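Long-range contacts in protein secretion chaperonin CsaA (Picrophilus torridus, PDB 5ZDI), which probably binds tRNA through an OB-fold domain and may serve as a chaperone in protein secretion: residues S8-R13 against V66-P71; V14-E19 against G100-K105; S21-A26 against A75-E80; A48-Y53 against V92-P97. All coordinates share one frame; numbering follows the deposited sequence. Where two conformers were deposited one is given.

Overall arrangement
From the N terminus, the chain leaves helix 4-8 and enters strand 12-22, which supplies one side of contacts 1, 2 and 3 in turn. Contact 1 closes a loop at 66-71, where strand 62-66 ends. Contact 2 closes the longest loop, bringing 100-105 back beside the start of the same strand. Contact 3 ties the far end of strand 12-22 to the start of strand 77-88, and contact 4 joins the loop after strand 43-48 to strand 91-97. Contacts 3 and 4 nest inside the loop of contact 2 and cross each other, while contact 1 crosses the other three. Contacts 1, 2 and 4 also touch the second subunit.

Contact 1 (S8-R13 against V66-P71); sequences SKIDIR and VVNFPP
Asn68 and Val67 meet Lys9 and Asp11 in a mixed contact, polar at Asn68 and apolar around Val66 and Val67, at the place where strand 12-22 begins and strand 62-66 runs out into a loop. Ile12 and Val66 still form an antiparallel non-hydrogen-bonded pair, and one step on Val67 N donates to Asp11 O at 2.8 Å. There the side chain of Asn68 takes over from the backbone. Its CG lies between the backbone N and the carbonyl carbon (chi1 68°), and the amide spans two main-chain groups. Asn68 ND2 reaches Lys9 O at 2.9 Å, lying in the plane of that carbonyl, while Asp11 N approaches Asn68 OD1 at 3.0 Å from above the amide's own C=O plane. An alanine in place of Asn68 would probably leave Lys9 O and Asp11 N without these mates and let the 8-11 segment shift. Beside this grip, Ile10 CG2 rests against both methyls of Val66, 3.7 Å from CG1. Val67 CG2 touches Asp11 OD2 at 3.5 Å; the carboxylate is held side-on by Arg13, with Arg13 NE on Asp11 OD1 at 2.8 Å and NH2 on OD2, and Lys105 makes a second salt bridge to OD1. Val66 CG1 covers the centre of the Phe69 ring, which stacks on Tyr4 of the second subunit. Antiparallel pairing of the first strand with the fourth is how an OB-fold barrel closes.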
loop_
_atom_site.group_PDB
_atom_site.type_symbol
_atom_site.label_atom_id
_atom_site.label_comp_id
_atom_site.label_asym_id
_atom_site.label_seq_id
_atom_site.Cartn_x
_atom_site.Cartn_y
_atom_site.Cartn_z
ATOM N N SER A 8 10.386 -6.317 4.776
ATOM C CA SER A 8 11.484 -5.691 4.025
ATOM C C SER A 8 11.868 -6.492 2.795
ATOM O O SER A 8 12.409 -5.913 1.868
ATOM C CB SER A 8 12.734 -5.422 4.930
ATOM O OG SER A 8 13.455 -6.597 5.232
ATOM N N LYS A 9 11.581 -7.817 2.786
ATOM C CA LYS A 9 11.867 -8.690 1.640
ATOM C C LYS A 9 11.034 -8.256 0.385
ATOM O O LYS A 9 11.414 -8.568 -0.761
ATOM C CB LYS A 9 11.518 -10.173 1.893
ATOM C CG LYS A 9 12.272 -10.945 2.999
ATOM C CD LYS A 9 11.632 -12.323 3.205
ATOM C CE LYS A 9 12.198 -13.065 4.426
ATOM N NZ LYS A 9 11.553 -14.403 4.526
ATOM N N ILE A 10 9.860 -7.678 0.650
ATOM C CA ILE A 10 8.951 -7.260 -0.425
ATOM C C ILE A 10 9.342 -5.854 -0.953
ATOM O O ILE A 10 9.522 -4.915 -0.203
ATOM C CB ILE A 10 7.450 -7.212 0.006
ATOM C CG1 ILE A 10 7.047 -8.350 0.960
ATOM C CG2 ILE A 10 6.565 -7.234 -1.257
ATOM C CD1 ILE A 10 7.205 -9.724 0.413
ATOM N N ASP A 11 9.514 -5.765 -2.248
ATOM C CA ASP A 11 9.862 -4.545 -2.911
ATOM C C ASP A 11 8.599 -3.872 -3.450
ATOM O O ASP A 11 8.017 -4.340 -4.453
ATOM C CB ASP A 11 10.900 -4.775 -3.998
ATOM C CG ASP A 11 11.554 -3.453 -4.457
ATOM O OD1 ASP A 11 11.246 -2.379 -3.879
ATOM O OD2 ASP A 11 12.454 -3.494 -5.335
ATOM N N ILE A 12 8.161 -2.836 -2.750
ATOM C CA ILE A 12 6.881 -2.174 -3.109
ATOM C C ILE A 12 7.212 -0.788 -3.628
ATOM O O ILE A 12 7.936 -0.002 -2.930
ATOM C CB ILE A 12 5.903 -2.142 -1.958
ATOM C CG1 ILE A 12 5.726 -3.555 -1.389
ATOM C CG2 ILE A 12 4.597 -1.487 -2.397
ATOM C CD1 ILE A 12 4.871 -3.614 -0.137
ATOM N N ARG A 13 6.765 -0.509 -4.861
ATOM C CA ARG A 13 7.019 0.808 -5.505
ATOM C C ARG A 13 5.801 1.565 -5.919
ATOM O O ARG A 13 4.777 0.969 -6.312
ATOM C CB ARG A 13 7.857 0.591 -6.723
ATOM C CG ARG A 13 9.208 -0.083 -6.494
ATOM C CD ARG A 13 10.139 0.695 -5.543
ATOM N NE ARG A 13 11.385 -0.108 -5.492
ATOM C CZ ARG A 13 12.453 0.093 -6.269
ATOM N NH1 ARG A 13 12.610 1.253 -6.921
ATOM N NH2 ARG A 13 13.449 -0.821 -6.258
ATOM N N VAL A 66 3.911 -4.531 -5.990
ATOM C CA VAL A 66 5.004 -5.393 -5.659
ATOM C C VAL A 66 5.795 -5.661 -6.934
ATOM O O VAL A 66 5.207 -6.171 -7.911
ATOM C CB VAL A 66 4.543 -6.718 -5.078
ATOM C CG1 VAL A 66 5.855 -7.533 -4.847
ATOM C CG2 VAL A 66 3.796 -6.496 -3.787
ATOM N N VAL A 67 7.119 -5.373 -6.926
ATOM C CA VAL A 67 7.877 -5.466 -8.162
ATOM C C VAL A 67 8.923 -6.590 -8.254
ATOM O O VAL A 67 9.514 -6.774 -9.318
ATOM C CB VAL A 67 8.598 -4.112 -8.499
ATOM C CG1 VAL A 67 7.538 -3.011 -8.655
ATOM C CG2 VAL A 67 9.716 -3.821 -7.481
ATOM N N ASN A 68 9.041 -7.370 -7.210
ATOM C CA ASN A 68 10.037 -8.473 -7.147
ATOM C C ASN A 68 9.472 -9.848 -6.991
ATOM O O ASN A 68 10.138 -10.777 -6.464
ATOM C CB ASN A 68 11.067 -8.139 -6.054
ATOM C CG ASN A 68 10.514 -8.168 -4.636
ATOM O OD1 ASN A 68 9.329 -7.863 -4.377
ATOM N ND2 ASN A 68 11.399 -8.521 -3.658
ATOM N N PHE A 69 8.248 -10.035 -7.448
ATOM C CA PHE A 69 7.711 -11.380 -7.613
ATOM C C PHE A 69 8.254 -12.020 -8.928
ATOM O O PHE A 69 8.544 -11.276 -9.902
ATOM C CB PHE A 69 6.208 -11.363 -7.778
ATOM C CG PHE A 69 5.391 -11.068 -6.529
ATOM C CD1 PHE A 69 5.705 -11.597 -5.284
ATOM C CD2 PHE A 69 4.226 -10.300 -6.626
ATOM C CE1 PHE A 69 4.919 -11.345 -4.183
ATOM C CE2 PHE A 69 3.401 -10.124 -5.531
ATOM C CZ PHE A 69 3.739 -10.629 -4.340
ATOM N N PRO A 70 8.271 -13.366 -8.987
ATOM C CA PRO A 70 8.434 -14.062 -10.228
ATOM C C PRO A 70 7.312 -13.733 -11.219
ATOM O O PRO A 70 6.187 -13.504 -10.820
ATOM C CB PRO A 70 8.370 -15.542 -9.830
ATOM C CG PRO A 70 8.395 -15.598 -8.351
ATOM C CD PRO A 70 7.946 -14.285 -7.872
ATOM N N PRO A 71 7.618 -13.768 -12.511
ATOM C CA PRO A 71 6.540 -13.446 -13.477
ATOM C C PRO A 71 5.489 -14.508 -13.445
ATOM O O PRO A 71 5.777 -15.682 -13.166
ATOM C CB PRO A 71 7.254 -13.380 -14.821
ATOM C CG PRO A 71 8.567 -14.018 -14.627
ATOM C CD PRO A 71 8.942 -13.921 -13.170
#

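Contact 2 (V14-E19 against G100-K105); sequences VGIIKE and GEPGDK
Val14 meets the turn 101-104 with both its backbone and its methyls. Its N-H donates to Asp104 O at 2.8 Å, and its carbonyl O takes a nearly straight bond from Gly103 N (2.8 Å, 175°), with Pro102 CA adding a CA-H...O contact to the same oxygen. The side chain packs on the turn as well: Val14 CG1 lies 3.7 Å from Glu101 O, while CG2 runs alongside Asp104, 4.0 Å from its CB. Further along the strand, Ile16 holds CG2 between its backbone N and carbonyl carbon (CG1 anti to N, chi1 -180°), where it meets Pro102 CG at 3.5 Å. The loop is a type II beta turn, with proline second and glycine third; the positive phi of Gly103 is one that a side chain would obstruct. Two bonds within the turn brace it: Asp104 N to Glu101 O at 2.9 Å, and Glu101 N to Asp104 OD2 at 2.8 Å, the latter met from above the carboxylate plane. Outside this shell, Arg13 NH1 bonds to Gly103 O, Lys62 NZ holds Gly100 O, and Tyr36 packs on both Ile16 and Pro102. Beyond the turn, Lys105 pairs with a strand of the second subunit, whose Ala86 packs on Val14.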
loop_
_atom_site.group_PDB
_atom_site.type_symbol
_atom_site.label_atom_id
_atom_site.label_comp_id
_atom_site.label_asym_id
_atom_site.label_seq_id
_atom_site.Cartn_x
_atom_site.Cartn_y
_atom_site.Cartn_z
ATOM N N VAL A 14 5.987 2.873 -6.073
ATOM C CA VAL A 14 5.054 3.689 -6.796
ATOM C C VAL A 14 5.261 3.461 -8.281
ATOM O O VAL A 14 6.411 3.334 -8.750
ATOM C CB VAL A 14 5.311 5.156 -6.491
ATOM C CG1 VAL A 14 4.414 6.060 -7.293
ATOM C CG2 VAL A 14 5.165 5.420 -4.981
ATOM N N GLY A 15 4.157 3.317 -8.972
ATOM C CA GLY A 15 4.161 3.191 -10.428
ATOM C C GLY A 15 3.082 4.132 -11.007
ATOM O O GLY A 15 2.240 4.537 -10.266
ATOM N N ILE A 16 3.093 4.372 -12.308
ATOM C CA ILE A 16 2.031 5.172 -12.974
ATOM C C ILE A 16 1.537 4.369 -14.160
ATOM O O ILE A 16 2.328 3.892 -15.014
ATOM C CB ILE A 16 2.526 6.569 -13.381
ATOM C CG1 ILE A 16 1.414 7.385 -14.062
ATOM C CG2 ILE A 16 3.714 6.475 -14.316
ATOM C CD1 ILE A 16 1.655 8.876 -14.071
ATOM N N ILE A 17 0.217 4.199 -14.241
ATOM C CA ILE A 17 -0.344 3.456 -15.330
ATOM C C ILE A 17 -0.280 4.309 -16.619
ATOM O O ILE A 17 -0.789 5.450 -16.652
ATOM C CB ILE A 17 -1.808 3.047 -15.018
ATOM C CG1 ILE A 17 -1.854 2.089 -13.804
ATOM C CG2 ILE A 17 -2.453 2.447 -16.211
ATOM C CD1 ILE A 17 -3.224 1.854 -13.211
ATOM N N LYS A 18 0.226 3.717 -17.693
ATOM C CA LYS A 18 0.361 4.413 -18.975
ATOM C C LYS A 18 -0.516 3.895 -20.095
ATOM O O LYS A 18 -0.821 4.667 -20.993
ATOM C CB LYS A 18 1.806 4.476 -19.449
ATOM C CG LYS A 18 2.768 5.074 -18.439
ATOM C CD LYS A 18 2.478 6.512 -18.041
ATOM C CE LYS A 18 2.631 7.512 -19.185
ATOM N NZ LYS A 18 2.617 8.837 -18.640
ATOM N N GLU A 19 -0.893 2.649 -20.075
ATOM C CA GLU A 19 -1.775 2.057 -21.072
ATOM C C GLU A 19 -2.680 1.036 -20.388
ATOM O O GLU A 19 -2.269 0.380 -19.391
ATOM C CB GLU A 19 -0.983 1.330 -22.151
ATOM C CG GLU A 19 -0.114 2.229 -22.956
ATOM C CD GLU A 19 0.253 1.594 -24.306
ATOM O OE1 GLU A 19 0.550 2.383 -25.224
ATOM O OE2 GLU A 19 0.210 0.342 -24.405
ATOM N N GLY A 100 4.508 11.484 -4.969
ATOM C CA GLY A 100 5.663 10.654 -5.258
ATOM C C GLY A 100 5.843 10.395 -6.743
ATOM O O GLY A 100 5.011 10.737 -7.552
ATOM N N GLU A 101 7.020 9.902 -7.058
ATOM C CA GLU A 101 7.356 9.610 -8.429
ATOM C C GLU A 101 7.442 8.118 -8.663
ATOM O O GLU A 101 7.791 7.362 -7.795
ATOM C CB GLU A 101 8.633 10.366 -8.836
ATOM C CG GLU A 101 8.502 11.917 -8.859
ATOM C CD GLU A 101 7.393 12.432 -9.812
ATOM O OE1 GLU A 101 7.057 11.767 -10.822
ATOM O OE2 GLU A 101 6.740 13.463 -9.509
ATOM N N PRO A 102 7.191 7.679 -9.904
ATOM C CA PRO A 102 7.432 6.267 -10.245
ATOM C C PRO A 102 8.818 5.739 -9.882
ATOM O O PRO A 102 9.822 6.457 -10.136
ATOM C CB PRO A 102 7.196 6.288 -11.756
ATOM C CG PRO A 102 6.209 7.321 -11.987
ATOM C CD PRO A 102 6.626 8.422 -11.030
ATOM N N GLY A 103 8.885 4.594 -9.179
ATOM C CA GLY A 103 10.128 4.017 -8.627
ATOM C C GLY A 103 10.375 4.384 -7.186
ATOM O O GLY A 103 11.182 3.685 -6.531
ATOM N N ASP A 104 9.610 5.341 -6.657
ATOM C CA ASP A 104 9.726 5.609 -5.199
ATOM C C ASP A 104 9.315 4.374 -4.421
ATOM O O ASP A 104 8.358 3.650 -4.798
ATOM C CB ASP A 104 8.940 6.830 -4.755
ATOM C CG ASP A 104 9.605 8.140 -5.164
ATOM O OD1 ASP A 104 10.798 8.065 -5.628
ATOM O OD2 ASP A 104 8.890 9.175 -5.058
ATOM N N LYS A 105 10.020 4.138 -3.303
ATOM C CA LYS A 105 9.891 2.886 -2.529
ATOM C C LYS A 105 9.102 3.085 -1.285
ATOM O O LYS A 105 9.236 4.072 -0.582
ATOM C CB LYS A 105 11.260 2.307 -2.178
ATOM C CG LYS A 105 11.236 0.940 -1.585
ATOM C CD LYS A 105 12.607 0.237 -1.729
ATOM C CE LYS A 105 12.710 -0.956 -0.789
ATOM N NZ LYS A 105 11.869 -2.102 -1.196
#

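Contact 3 (S21-A26 against A75-E80); sequences SDFKEA and ANFISE
Phe23 and Phe77 make the tight half of this contact, an edge-to-face pair with ring centroids 5.0 Å apart and planes at 57°. Phe77 turns its edge toward the face of Phe23, and its CB also touches Phe23 CZ at 3.7 Å. The Phe23 side chain leaves the backbone toward 75-80 from the end of strand 12-22, with CG anti to the backbone N (chi1 -170°). Ala26 CB, held by the type I turn 23-26, lies 3.6 Å above the Phe23 ring plane, offset toward the rim. Ile74 and Ser47 also pack on Phe23, and Lys32 touches both phenylalanine side chains. An alanine in place of Phe23 would probably leave Phe77 without its aromatic partner and open a gap between the turn and strand 77-88.

The other half lies at the surface and is much looser. Glu25 CB meets Ala75 CB at 3.9 Å. The bent Glu25 chain then crosses Asn76 at about a right angle, with Glu25 CD 3.6 Å from Asn76 OD1. Glu25 OE2 and Asn76 ND2 stay 3.7 Å apart, in van der Waals contact. With no directional bond between the segments, cohesion here probably rests on ring contacts and buried hydrocarbon, while the acid and the amide add only loose contact across the two segments.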
loop_
_atom_site.group_PDB
_atom_site.type_symbol
_atom_site.label_atom_id
_atom_site.label_comp_id
_atom_site.label_asym_id
_atom_site.label_seq_id
_atom_site.Cartn_x
_atom_site.Cartn_y
_atom_site.Cartn_z
ATOM N N SER A 21 -5.718 -2.074 -21.401
ATOM C CA SER A 21 -6.508 -2.787 -22.412
ATOM C C SER A 21 -7.317 -3.891 -21.729
ATOM O O SER A 21 -7.041 -4.281 -20.640
ATOM C CB SER A 21 -5.597 -3.393 -23.519
ATOM O OG SER A 21 -4.814 -4.484 -23.051
ATOM N N ASP A 22 -8.359 -4.389 -22.406
ATOM C CA ASP A 22 -9.092 -5.518 -21.838
ATOM C C ASP A 22 -8.278 -6.798 -21.865
ATOM O O ASP A 22 -7.611 -7.078 -22.861
ATOM C CB ASP A 22 -10.469 -5.727 -22.508
ATOM C CG ASP A 22 -11.370 -4.554 -22.330
ATOM O OD1 ASP A 22 -11.582 -4.146 -21.181
ATOM O OD2 ASP A 22 -11.962 -4.058 -23.303
ATOM N N PHE A 23 -8.343 -7.601 -20.798
ATOM C CA PHE A 23 -7.695 -8.874 -20.765
ATOM C C PHE A 23 -8.744 -9.967 -21.141
ATOM O O PHE A 23 -9.262 -10.707 -20.311
ATOM C CB PHE A 23 -7.044 -9.101 -19.403
ATOM C CG PHE A 23 -6.139 -10.297 -19.308
ATOM C CD1 PHE A 23 -5.879 -11.121 -20.392
ATOM C CD2 PHE A 23 -5.577 -10.646 -18.076
ATOM C CE1 PHE A 23 -5.077 -12.212 -20.242
ATOM C CE2 PHE A 23 -4.763 -11.742 -17.948
ATOM C CZ PHE A 23 -4.564 -12.568 -19.031
ATOM N N LYS A 24 -8.970 -10.070 -22.443
ATOM C CA LYS A 24 -10.099 -10.858 -22.979
ATOM C C LYS A 24 -10.058 -12.336 -22.635
ATOM O O LYS A 24 -11.096 -12.972 -22.367
ATOM C CB LYS A 24 -10.112 -10.686 -24.488
ATOM C CG LYS A 24 -10.471 -9.281 -24.851
ATOM C CD LYS A 24 -10.419 -9.112 -26.356
ATOM C CE LYS A 24 -10.639 -7.678 -26.725
ATOM N NZ LYS A 24 -10.347 -7.524 -28.160
ATOM N N GLU A 25 -8.865 -12.880 -22.543
ATOM C CA GLU A 25 -8.732 -14.304 -22.265
ATOM C C GLU A 25 -8.839 -14.681 -20.796
ATOM O O GLU A 25 -8.835 -15.900 -20.451
ATOM C CB GLU A 25 -7.327 -14.760 -22.771
ATOM C CG GLU A 25 -7.094 -14.490 -24.257
ATOM C CD GLU A 25 -6.530 -13.100 -24.625
ATOM O OE1 GLU A 25 -6.558 -12.081 -23.816
ATOM O OE2 GLU A 25 -6.057 -13.029 -25.807
ATOM N N ALA A 26 -8.829 -13.708 -19.873
ATOM C CA ALA A 26 -8.784 -14.030 -18.465
ATOM C C ALA A 26 -10.165 -14.530 -18.037
ATOM O O ALA A 26 -11.164 -14.015 -18.489
ATOM C CB ALA A 26 -8.391 -12.869 -17.613
ATOM N N ALA A 75 -3.060 -17.268 -19.003
ATOM C CA ALA A 75 -3.241 -17.552 -20.420
ATOM C C ALA A 75 -1.972 -17.288 -21.186
ATOM O O ALA A 75 -0.925 -17.822 -20.831
ATOM C CB ALA A 75 -4.459 -16.774 -20.983
ATOM N N ASN A 76 -2.049 -16.461 -22.221
ATOM C CA ASN A 76 -0.928 -16.000 -23.041
ATOM C C ASN A 76 -0.269 -14.666 -22.622
ATOM O O ASN A 76 0.427 -14.044 -23.409
ATOM C CB ASN A 76 -1.474 -15.769 -24.457
ATOM C CG ASN A 76 -2.531 -14.644 -24.505
ATOM O OD1 ASN A 76 -3.370 -14.483 -23.590
ATOM N ND2 ASN A 76 -2.488 -13.851 -25.577
ATOM N N PHE A 77 -0.504 -14.217 -21.389
ATOM C CA PHE A 77 -0.019 -12.906 -20.917
ATOM C C PHE A 77 0.856 -13.150 -19.693
ATOM O O PHE A 77 0.554 -14.037 -18.892
ATOM C CB PHE A 77 -1.250 -12.091 -20.542
ATOM C CG PHE A 77 -0.953 -10.726 -19.981
ATOM C CD1 PHE A 77 -0.414 -9.717 -20.765
ATOM C CD2 PHE A 77 -1.208 -10.474 -18.641
ATOM C CE1 PHE A 77 -0.182 -8.451 -20.211
ATOM C CE2 PHE A 77 -0.960 -9.204 -18.090
ATOM C CZ PHE A 77 -0.460 -8.203 -18.864
ATOM N N ILE A 78 1.906 -12.359 -19.548
ATOM C CA ILE A 78 2.752 -12.426 -18.356
ATOM C C ILE A 78 2.533 -11.175 -17.509
ATOM O O ILE A 78 2.876 -10.061 -17.931
ATOM C CB ILE A 78 4.244 -12.560 -18.734
ATOM C CG1 ILE A 78 4.443 -13.827 -19.560
ATOM C CG2 ILE A 78 5.104 -12.593 -17.488
ATOM C CD1 ILE A 78 5.818 -13.904 -20.186
ATOM N N SER A 79 2.055 -11.427 -16.304
ATOM C CA SER A 79 1.829 -10.395 -15.307
ATOM C C SER A 79 3.108 -10.336 -14.475
ATOM O O SER A 79 3.453 -11.297 -13.794
ATOM C CB SER A 79 0.649 -10.694 -14.464
ATOM O OG SER A 79 0.424 -9.617 -13.566
ATOM N N GLU A 80 3.742 -9.175 -14.497
ATOM C CA GLU A 80 5.082 -8.971 -13.931
ATOM C C GLU A 80 5.082 -8.344 -12.577
ATOM O O GLU A 80 6.100 -8.405 -11.876
ATOM C CB GLU A 80 5.926 -8.154 -14.829
ATOM C CG GLU A 80 6.196 -8.860 -16.155
ATOM C CD GLU A 80 6.871 -7.925 -17.191
ATOM O OE1 GLU A 80 6.358 -6.824 -17.542
ATOM O OE2 GLU A 80 7.944 -8.340 -17.713
#

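Contact 4 (A48-Y53 against V92-P97); sequences AQITNY and VKLLTP. With GOL (glycerol), chain C.
Ile50, Val92 and Leu94 pack together at the centre of this contact. Ile50 CG2 touches Val92 CG1 at 3.8 Å and Leu94 CD2 at 4.0 Å, an approach set up by CG2 standing anti to the carbonyl carbon while CG1 takes the position between N and C (chi1 59°). Leu94 CD1 reaches over one face of the Tyr53 ring in a CH-pi contact, 4.3 Å from the centroid and offset toward the rim. Ile50 to Tyr53 form a type I turn in the loop after strand 43-48; here it lies against strand 91-97, which follows strand 77-88 in the OB-type sheet and pairs antiparallel with a strand of the second subunit, so that the sheet continues across the interface. At the ring's far end, Tyr53 OH accepts Leu94 N at 2.9 Å and also bonds to Asp98 OD2 of the second subunit. Toward the polar edge, Asn52 ND2 donates to Val92 O at 2.8 Å, in a nearly straight bond (176°) with the oxygen in the amide plane. A water receives Val92 N and donates to Asn52 OD1. A glycerol, probably from the crystallisation liquor, covers the opposite face of the Tyr53 ring with C1. Its O1 takes bonds from Asn52 ND2 and Lys93 NZ, and Lys93 NZ also reaches glycerol O2 at 2.7 Å and forms a salt bridge with Asp90.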
loop_
_atom_site.group_PDB
_atom_site.type_symbol
_atom_site.label_atom_id
_atom_site.label_comp_id
_atom_site.label_asym_id
_atom_site.label_seq_id
_atom_site.Cartn_x
_atom_site.Cartn_y
_atom_site.Cartn_z
ATOM N N ALA A 48 -4.875 -6.902 -13.729
ATOM C CA ALA A 48 -5.555 -6.369 -12.533
ATOM C C ALA A 48 -7.085 -6.467 -12.630
ATOM O O ALA A 48 -7.647 -5.940 -13.619
ATOM C CB ALA A 48 -5.165 -4.907 -12.287
ATOM N N GLN A 49 -7.720 -7.054 -11.607
ATOM C CA GLN A 49 -9.197 -7.170 -11.552
ATOM C C GLN A 49 -9.791 -5.908 -10.993
ATOM O O GLN A 49 -10.402 -5.906 -9.893
ATOM C CB GLN A 49 -9.583 -8.401 -10.715
ATOM C CG GLN A 49 -9.134 -9.665 -11.403
ATOM C CD GLN A 49 -9.179 -10.844 -10.487
ATOM O OE1 GLN A 49 -10.184 -11.038 -9.817
ATOM N NE2 GLN A 49 -8.188 -11.686 -10.570
ATOM N N ILE A 50 -9.670 -4.851 -11.784
ATOM C CA ILE A 50 -10.094 -3.497 -11.421
ATOM C C ILE A 50 -11.043 -2.867 -12.471
ATOM O O ILE A 50 -11.091 -1.653 -12.688
ATOM C CB ILE A 50 -8.919 -2.594 -11.095
ATOM C CG1 ILE A 50 -7.976 -2.498 -12.289
ATOM C CG2 ILE A 50 -8.177 -3.112 -9.846
ATOM C CD1 ILE A 50 -6.802 -1.488 -12.081
ATOM N N THR A 51 -11.863 -3.715 -13.098
ATOM C CA THR A 51 -12.740 -3.215 -14.150
ATOM C C THR A 51 -13.945 -2.426 -13.628
ATOM O O THR A 51 -14.765 -1.931 -14.417
ATOM C CB THR A 51 -13.231 -4.348 -15.088
ATOM O OG1 THR A 51 -14.121 -5.211 -14.359
ATOM C CG2 THR A 51 -12.096 -5.079 -15.567
ATOM N N ASN A 52 -14.082 -2.298 -12.313
ATOM C CA ASN A 52 -14.910 -1.261 -11.751
ATOM C C ASN A 52 -14.474 0.135 -12.090
ATOM O O ASN A 52 -15.287 1.089 -12.077
ATOM C CB ASN A 52 -15.098 -1.441 -10.220
ATOM C CG ASN A 52 -13.761 -1.697 -9.415
ATOM O OD1 ASN A 52 -12.904 -2.545 -9.825
ATOM N ND2 ASN A 52 -13.631 -1.017 -8.210
ATOM N N TYR A 53 -13.175 0.304 -12.433
ATOM C CA TYR A 53 -12.694 1.567 -12.927
ATOM C C TYR A 53 -12.834 1.545 -14.461
ATOM O O TYR A 53 -12.512 0.542 -15.069
ATOM C CB TYR A 53 -11.235 1.767 -12.609
ATOM C CG TYR A 53 -10.893 1.975 -11.153
ATOM C CD1 TYR A 53 -10.870 0.860 -10.261
ATOM C CD2 TYR A 53 -10.435 3.186 -10.678
ATOM C CE1 TYR A 53 -10.551 1.034 -8.932
ATOM C CE2 TYR A 53 -10.100 3.365 -9.347
ATOM C CZ TYR A 53 -10.158 2.275 -8.495
ATOM O OH TYR A 53 -9.805 2.413 -7.141
ATOM N N VAL A 92 -12.720 -3.748 -5.657
ATOM C CA VAL A 92 -11.336 -3.459 -5.414
ATOM C C VAL A 92 -11.127 -1.943 -5.551
ATOM O O VAL A 92 -11.413 -1.369 -6.565
ATOM C CB VAL A 92 -10.446 -4.234 -6.356
ATOM C CG1 VAL A 92 -8.961 -3.861 -6.176
ATOM C CG2 VAL A 92 -10.590 -5.757 -6.106
ATOM N N LYS A 93 -10.487 -1.335 -4.541
ATOM C CA LYS A 93 -10.179 0.089 -4.564
ATOM C C LYS A 93 -8.661 0.202 -4.476
ATOM O O LYS A 93 -8.041 -0.144 -3.452
ATOM C CB LYS A 93 -10.821 0.778 -3.391
ATOM C CG LYS A 93 -12.331 0.757 -3.446
ATOM C CD LYS A 93 -12.900 1.762 -4.483
ATOM C CE LYS A 93 -14.415 1.738 -4.397
ATOM N NZ LYS A 93 -15.047 2.611 -5.363
ATOM N N LEU A 94 -8.076 0.714 -5.539
ATOM C CA LEU A 94 -6.618 0.902 -5.598
ATOM C C LEU A 94 -6.072 1.714 -4.434
ATOM O O LEU A 94 -6.662 2.729 -4.003
ATOM C CB LEU A 94 -6.166 1.584 -6.888
ATOM C CG LEU A 94 -6.456 0.709 -8.133
ATOM C CD1 LEU A 94 -6.298 1.570 -9.385
ATOM C CD2 LEU A 94 -5.579 -0.566 -8.120
ATOM N N LEU A 95 -4.842 1.380 -4.076
ATOM C CA LEU A 95 -4.003 2.188 -3.235
ATOM C C LEU A 95 -3.300 3.250 -4.052
ATOM O O LEU A 95 -2.857 2.960 -5.216
ATOM C CB LEU A 95 -2.945 1.321 -2.561
ATOM C CG LEU A 95 -3.393 0.166 -1.727
ATOM C CD1 LEU A 95 -2.253 -0.316 -0.815
ATOM C CD2 LEU A 95 -4.592 0.401 -0.900
ATOM N N THR A 96 -3.256 4.500 -3.531
ATOM C CA THR A 96 -2.550 5.560 -4.211
ATOM C C THR A 96 -1.640 6.286 -3.200
ATOM O O THR A 96 -2.028 6.431 -2.007
ATOM C CB THR A 96 -3.570 6.542 -4.856
ATOM O OG1 THR A 96 -4.057 7.461 -3.900
ATOM C CG2 THR A 96 -4.822 5.745 -5.511
ATOM N N PRO A 97 -0.452 6.768 -3.627
ATOM C CA PRO A 97 0.312 7.565 -2.711
ATOM C C PRO A 97 -0.152 8.993 -2.700
ATOM O O PRO A 97 -0.590 9.503 -3.720
ATOM C CB PRO A 97 1.745 7.486 -3.286
ATOM C CG PRO A 97 1.515 7.435 -4.755
ATOM C CD PRO A 97 0.272 6.653 -4.920
HETATM C C1 GOL C . -14.140 2.380 -8.809
HETATM O O1 GOL C . -14.995 1.585 -7.952
HETATM C C2 GOL C . -14.456 3.847 -8.632
HETATM O O2 GOL C . -14.229 4.259 -7.273
HETATM C C3 GOL C . -13.573 4.697 -9.520
HETATM O O3 GOL C . -14.030 6.041 -9.387
HETATM O O HOH W 1 -13.254 -4.971 -8.385
#